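Local coordinates for protein TNF receptor-associated factor 5 (Mus musculus, PDB 4GJH) that probably acts as a trimeric adaptor that binds the cytoplasmic tails of TNF-receptor-family members and passes on immune signals through its TRAF domain, at residues Gly24-Lys29 with Val48-Phe53; Trp28-Tyr33 with Leu164-Ala169. All blocks are in the same frame, centred on the assembly; numbering follows the deposited sequence.

Contact 1 of 2, residues Gly24-Lys29 with Val48-Phe53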
loop_
_atom_site.group_PDB
_atom_site.type_symbol
_atom_site.label_atom_id
_atom_site.label_comp_id
_atom_site.label_asym_id
_atom_site.label_seq_id
_atom_site.Cartn_x
_atom_site.Cartn_y
_atom_site.Cartn_z
ATOM N N GLY C 24 3.369 -7.227 -9.875
ATOM C CA GLY C 24 3.887 -8.513 -10.300
ATOM C C GLY C 24 5.380 -8.666 -10.066
ATOM O O GLY C 24 6.043 -9.484 -10.699
ATOM N N LYS C 25 5.914 -7.887 -9.142
ATOM C CA LYS C 25 7.347 -7.865 -8.919
ATOM C C LYS C 25 7.607 -8.149 -7.443
ATOM O O LYS C 25 7.031 -7.501 -6.568
ATOM C CB LYS C 25 7.886 -6.486 -9.292
ATOM C CG LYS C 25 9.196 -6.471 -10.042
ATOM C CD LYS C 25 9.921 -5.122 -9.855
ATOM C CE LYS C 25 10.227 -4.839 -8.367
ATOM N NZ LYS C 25 11.070 -3.619 -8.129
ATOM N N LEU C 26 8.461 -9.118 -7.159
ATOM C CA LEU C 26 8.798 -9.427 -5.778
ATOM C C LEU C 26 10.291 -9.398 -5.589
ATOM O O LEU C 26 11.029 -10.052 -6.326
ATOM C CB LEU C 26 8.331 -10.826 -5.438
ATOM C CG LEU C 26 8.379 -11.414 -4.018
ATOM C CD1 LEU C 26 8.832 -12.880 -3.938
ATOM C CD2 LEU C 26 8.856 -10.541 -2.892
ATOM N N ILE C 27 10.744 -8.645 -4.599
ATOM C CA ILE C 27 12.131 -8.757 -4.169
ATOM C C ILE C 27 12.147 -9.271 -2.743
ATOM O O ILE C 27 11.550 -8.694 -1.847
ATOM C CB ILE C 27 12.886 -7.439 -4.301
ATOM C CG1 ILE C 27 12.748 -6.933 -5.731
ATOM C CG2 ILE C 27 14.342 -7.635 -3.904
ATOM C CD1 ILE C 27 13.846 -6.051 -6.146
ATOM N N TRP C 28 12.823 -10.389 -2.558
ATOM C CA TRP C 28 12.698 -11.182 -1.354
ATOM C C TRP C 28 14.050 -11.219 -0.666
ATOM O O TRP C 28 14.984 -11.858 -1.139
ATOM C CB TRP C 28 12.240 -12.588 -1.739
ATOM C CG TRP C 28 12.031 -13.500 -0.596
ATOM C CD1 TRP C 28 12.018 -13.176 0.724
ATOM C CD2 TRP C 28 11.811 -14.912 -0.663
ATOM N NE1 TRP C 28 11.786 -14.296 1.486
ATOM C CE2 TRP C 28 11.659 -15.376 0.652
ATOM C CE3 TRP C 28 11.721 -15.825 -1.713
ATOM C CZ2 TRP C 28 11.429 -16.713 0.946
ATOM C CZ3 TRP C 28 11.491 -17.142 -1.418
ATOM C CH2 TRP C 28 11.343 -17.573 -0.097
ATOM N N LYS C 29 14.165 -10.505 0.442
ATOM C CA LYS C 29 15.407 -10.509 1.197
ATOM C C LYS C 29 15.449 -11.714 2.129
ATOM O O LYS C 29 14.554 -11.928 2.965
ATOM C CB LYS C 29 15.567 -9.205 1.996
ATOM C CG LYS C 29 16.635 -9.271 3.072
ATOM C CD LYS C 29 17.321 -7.945 3.321
ATOM C CE LYS C 29 16.731 -7.246 4.531
ATOM N NZ LYS C 29 17.621 -6.132 4.995
ATOM N N VAL C 48 11.273 -22.138 2.788
ATOM C CA VAL C 48 10.869 -20.834 3.263
ATOM C C VAL C 48 10.004 -20.175 2.216
ATOM O O VAL C 48 10.128 -20.472 1.015
ATOM C CB VAL C 48 12.092 -19.955 3.598
ATOM C CG1 VAL C 48 12.749 -20.439 4.898
ATOM C CG2 VAL C 48 13.090 -19.953 2.451
ATOM N N PHE C 49 9.130 -19.282 2.681
ATOM C CA PHE C 49 8.165 -18.587 1.822
ATOM C C PHE C 49 8.412 -17.100 1.795
ATOM O O PHE C 49 8.899 -16.529 2.771
ATOM C CB PHE C 49 6.748 -18.797 2.339
ATOM C CG PHE C 49 6.247 -20.201 2.177
ATOM C CD1 PHE C 49 5.594 -20.596 1.010
ATOM C CD2 PHE C 49 6.426 -21.130 3.186
ATOM C CE1 PHE C 49 5.126 -21.898 0.854
ATOM C CE2 PHE C 49 5.960 -22.436 3.036
ATOM C CZ PHE C 49 5.306 -22.818 1.870
ATOM N N SER C 50 8.061 -16.466 0.683
ATOM C CA SER C 50 8.009 -15.017 0.652
ATOM C C SER C 50 6.640 -14.607 1.152
ATOM O O SER C 50 5.747 -15.433 1.320
ATOM C CB SER C 50 8.220 -14.485 -0.764
ATOM O OG SER C 50 7.021 -14.529 -1.518
ATOM N N GLN C 51 6.475 -13.323 1.391
ATOM C CA GLN C 51 5.165 -12.772 1.640
ATOM C C GLN C 51 4.420 -12.743 0.315
ATOM O O GLN C 51 5.025 -12.689 -0.746
ATOM C CB GLN C 51 5.306 -11.368 2.239
ATOM C CG GLN C 51 5.804 -11.384 3.672
ATOM C CD GLN C 51 4.872 -12.165 4.603
ATOM O OE1 GLN C 51 3.653 -12.247 4.383
ATOM N NE2 GLN C 51 5.446 -12.754 5.641
ATOM N N PRO C 52 3.094 -12.796 0.368
ATOM C CA PRO C 52 2.314 -12.741 -0.871
ATOM C C PRO C 52 2.538 -11.442 -1.640
ATOM O O PRO C 52 2.560 -10.378 -1.016
ATOM C CB PRO C 52 0.869 -12.785 -0.360
ATOM C CG PRO C 52 0.970 -13.536 0.937
ATOM C CD PRO C 52 2.258 -13.066 1.551
ATOM N N PHE C 53 2.706 -11.526 -2.963
ATOM C CA PHE C 53 2.651 -10.337 -3.819
ATOM C C PHE C 53 1.618 -10.501 -4.926
ATOM O O PHE C 53 1.042 -11.570 -5.083
ATOM C CB PHE C 53 4.004 -9.993 -4.403
ATOM C CG PHE C 53 4.523 -11.011 -5.372
ATOM C CD1 PHE C 53 4.669 -10.698 -6.725
ATOM C CD2 PHE C 53 4.886 -12.272 -4.937
ATOM C CE1 PHE C 53 5.166 -11.632 -7.629
ATOM C CE2 PHE C 53 5.380 -13.225 -5.834
ATOM C CZ PHE C 53 5.524 -12.900 -7.185
#
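Leu26 and Phe53 form one half of this contact, Trp28 and Ser50 the other, and no hydrogen bond passes between the two segments. Leu26 CB sits 3.6 Å from the centroid of the Phe53 ring and only 4° off its normal, a CH-pi contact over the centre of the face, and the two side chains cross at about a right angle. Phe53 CG lies between the backbone N and the carbonyl carbon (chi1 66°). At the rim of that ring CE1 meets Gly24 C, near the ring plane, at 3.8 Å. Leu26 CD1 continues the packing to Ser50 OG, 3.4 Å away. Ser50 CB in turn lies over the five-membered ring of Trp28, 3.8 Å from its centroid, a second CH-pi contact. The far end of the indole is bordered by backbone: Trp28 CH2 approaches Val48 O at the ring edge, and also packs on Val48 CG2 at 3.9 Å. Ser50 OG donates to Gln51 O (2.8 Å) from above the carbonyl plane and accepts a hydrogen bond from Ala64 N of strand 61-67, so the buried hydroxyl is satisfied. Against these two tight, largely buried pairs, the loose side is at Phe49, which is exposed, directs its CB away from strand 25-30 and gives the contact little area. Running 148° apart, the segments belong to different antiparallel sheets and are joined here by packing of side chains on side chains and on backbone, an arrangement characteristic of the beta-sandwich of the TRAF (MATH) domain.

Contact 2 of 2, residues Trp28-Tyr33 with Leu164-Ala169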
loop_
_atom_site.group_PDB
_atom_site.type_symbol
_atom_site.label_atom_id
_atom_site.label_comp_id
_atom_site.label_asym_id
_atom_site.label_seq_id
_atom_site.Cartn_x
_atom_site.Cartn_y
_atom_site.Cartn_z
ATOM N N TRP C 28 12.823 -10.389 -2.558
ATOM C CA TRP C 28 12.698 -11.182 -1.354
ATOM C C TRP C 28 14.050 -11.219 -0.666
ATOM O O TRP C 28 14.984 -11.858 -1.139
ATOM C CB TRP C 28 12.240 -12.588 -1.739
ATOM C CG TRP C 28 12.031 -13.500 -0.596
ATOM C CD1 TRP C 28 12.018 -13.176 0.724
ATOM C CD2 TRP C 28 11.811 -14.912 -0.663
ATOM N NE1 TRP C 28 11.786 -14.296 1.486
ATOM C CE2 TRP C 28 11.659 -15.376 0.652
ATOM C CE3 TRP C 28 11.721 -15.825 -1.713
ATOM C CZ2 TRP C 28 11.429 -16.713 0.946
ATOM C CZ3 TRP C 28 11.491 -17.142 -1.418
ATOM C CH2 TRP C 28 11.343 -17.573 -0.097
ATOM N N LYS C 29 14.165 -10.505 0.442
ATOM C CA LYS C 29 15.407 -10.509 1.197
ATOM C C LYS C 29 15.449 -11.714 2.129
ATOM O O LYS C 29 14.554 -11.928 2.965
ATOM C CB LYS C 29 15.567 -9.205 1.996
ATOM C CG LYS C 29 16.635 -9.271 3.072
ATOM C CD LYS C 29 17.321 -7.945 3.321
ATOM C CE LYS C 29 16.731 -7.246 4.531
ATOM N NZ LYS C 29 17.621 -6.132 4.995
ATOM N N VAL C 30 16.498 -12.505 1.985
ATOM C CA VAL C 30 16.686 -13.656 2.851
ATOM C C VAL C 30 17.894 -13.459 3.772
ATOM O O VAL C 30 19.046 -13.511 3.340
ATOM C CB VAL C 30 16.814 -14.929 2.026
ATOM C CG1 VAL C 30 16.870 -16.133 2.936
ATOM C CG2 VAL C 30 15.620 -15.042 1.100
ATOM N N THR C 31 17.615 -13.216 5.046
ATOM C CA THR C 31 18.668 -12.950 6.012
ATOM C C THR C 31 18.950 -14.207 6.802
ATOM O O THR C 31 18.145 -15.140 6.799
ATOM C CB THR C 31 18.224 -11.918 7.029
ATOM O OG1 THR C 31 17.140 -12.466 7.790
ATOM C CG2 THR C 31 17.771 -10.642 6.344
ATOM N N ASP C 32 20.085 -14.229 7.499
ATOM C CA ASP C 32 20.466 -15.403 8.262
ATOM C C ASP C 32 20.582 -16.629 7.378
ATOM O O ASP C 32 20.002 -17.673 7.683
ATOM C CB ASP C 32 19.408 -15.706 9.309
ATOM C CG ASP C 32 19.666 -15.004 10.602
ATOM O OD1 ASP C 32 18.998 -13.969 10.841
ATOM O OD2 ASP C 32 20.541 -15.497 11.365
ATOM N N TYR C 33 21.319 -16.518 6.286
ATOM C CA TYR C 33 21.450 -17.650 5.384
ATOM C C TYR C 33 21.992 -18.882 6.110
ATOM O O TYR C 33 21.332 -19.899 6.190
ATOM C CB TYR C 33 22.354 -17.304 4.216
ATOM C CG TYR C 33 22.569 -18.473 3.316
ATOM C CD1 TYR C 33 21.566 -18.886 2.462
ATOM C CD2 TYR C 33 23.765 -19.182 3.326
ATOM C CE1 TYR C 33 21.737 -19.966 1.627
ATOM C CE2 TYR C 33 23.954 -20.273 2.497
ATOM C CZ TYR C 33 22.932 -20.661 1.643
ATOM O OH TYR C 33 23.091 -21.742 0.801
ATOM N N LEU C 164 20.935 -12.930 1.173
ATOM C CA LEU C 164 20.794 -12.919 -0.286
ATOM C C LEU C 164 19.427 -12.388 -0.697
ATOM O O LEU C 164 18.492 -12.360 0.101
ATOM C CB LEU C 164 20.963 -14.322 -0.857
ATOM C CG LEU C 164 19.952 -15.396 -0.403
ATOM C CD1 LEU C 164 18.618 -15.309 -1.139
ATOM C CD2 LEU C 164 20.529 -16.806 -0.564
ATOM N N PHE C 165 19.301 -11.997 -1.957
ATOM C CA PHE C 165 18.053 -11.438 -2.445
ATOM C C PHE C 165 17.543 -12.220 -3.638
ATOM O O PHE C 165 18.265 -12.406 -4.622
ATOM C CB PHE C 165 18.241 -9.965 -2.841
ATOM C CG PHE C 165 18.540 -9.059 -1.681
ATOM C CD1 PHE C 165 17.530 -8.354 -1.058
ATOM C CD2 PHE C 165 19.829 -8.931 -1.201
ATOM C CE1 PHE C 165 17.798 -7.522 0.012
ATOM C CE2 PHE C 165 20.108 -8.103 -0.133
ATOM C CZ PHE C 165 19.086 -7.396 0.474
ATOM N N LEU C 166 16.294 -12.669 -3.555
ATOM C CA LEU C 166 15.665 -13.327 -4.694
ATOM C C LEU C 166 14.623 -12.414 -5.291
ATOM O O LEU C 166 13.979 -11.651 -4.589
ATOM C CB LEU C 166 15.000 -14.653 -4.310
ATOM C CG LEU C 166 15.915 -15.562 -3.523
ATOM C CD1 LEU C 166 15.210 -16.760 -2.903
ATOM C CD2 LEU C 166 17.160 -15.896 -4.332
ATOM N N LYS C 167 14.445 -12.521 -6.597
ATOM C CA LYS C 167 13.509 -11.681 -7.298
ATOM C C LYS C 167 12.629 -12.497 -8.224
ATOM O O LYS C 167 13.114 -13.279 -9.017
ATOM C CB LYS C 167 14.261 -10.611 -8.095
ATOM C CG LYS C 167 13.352 -9.713 -8.922
ATOM C CD LYS C 167 14.122 -8.540 -9.524
ATOM C CE LYS C 167 13.296 -7.850 -10.601
ATOM N NZ LYS C 167 13.859 -6.537 -10.997
ATOM N N VAL C 168 11.326 -12.310 -8.118
ATOM C CA VAL C 168 10.402 -12.870 -9.087
ATOM C C VAL C 168 9.762 -11.731 -9.849
ATOM O O VAL C 168 9.401 -10.708 -9.266
ATOM C CB VAL C 168 9.298 -13.676 -8.408
ATOM C CG1 VAL C 168 8.329 -14.214 -9.444
ATOM C CG2 VAL C 168 9.906 -14.828 -7.578
ATOM N N ALA C 169 9.626 -11.890 -11.157
ATOM C CA ALA C 169 8.968 -10.871 -11.965
ATOM C C ALA C 169 8.005 -11.516 -12.936
ATOM O O ALA C 169 8.391 -12.354 -13.759
ATOM C CB ALA C 169 9.980 -10.042 -12.710
#
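Trp28 and Leu166 pair through two backbone hydrogen bonds, Trp28 N to Leu166 O at 2.7 Å and Leu166 N back to Trp28 O at 2.9 Å. Val30 and Leu164 repeat the exchange, with Val30 N to Leu164 O at 2.7 Å and an N-H...O angle of 166°. Between these two hydrogen-bonded pairs lies the non-hydrogen-bonded pair Lys29-Phe165, where Phe165 CA makes a CA-H...O contact with Trp28 O. The strand axes, 155° apart in direction and 4.7 Å at closest approach, are consistent with neighbouring antiparallel strands.

On the face carrying Trp28, Val30, Leu164 and Leu166, the apolar side chains lie side by side. Leu166 CD1 reaches Trp28 CE3 at 3.8 Å, and Leu164 CD1 meets Val30 CB at 3.7 Å. Leu164 CG lies between the backbone N and the carbonyl carbon (chi1 61°); beyond it the branches divide, CD1 going to Val30 and CD2 to Tyr33 CD1. On the other face Lys29 lies alongside Phe165, pointing the same way, with Lys29 CD 3.4 Å from Phe165 CE1.

Farther out, Tyr33 is anchored by the bond of its OH to Glu152 OE2, while Leu166 packs on Leu106 of strand 101-106. Lys29 NZ bonds to Glu89 O of the second subunit, and Phe165 packs on Leu93 of that same subunit. Chemically, then, the ladder satisfies the peptide groups of Trp28, Val30, Leu164 and Leu166, its apolar face serves the domain interior, and Lys29 combines methylenes packed beside the Phe165 CE1 and CZ atoms with an amino group that hydrogen-bonds across to the second subunit.

How the contacts relate
From the N terminus the chain leaves helix 3-19 and enters strand 25-30, the starting point of both contacts. Contact 1 closes the shorter loop, 18 residues between its segments and including helix 33-41, when the chain returns at 48-53. Contact 2 closes a far longer one of 130 residues, which takes in 48-54 and all the remaining strands before 164-169 arrives. Because their first segments share Trp28 and Lys29, the shorter closure falls early within the longer span, a common start rather than a crossing. Strand 25-30 thus faces 48-53 in the opposing sheet and neighbours 164-170 in its own. The contacts also meet where Phe53 CZ packs on Val168 CG1 at 3.8 Å, tying both sheets together.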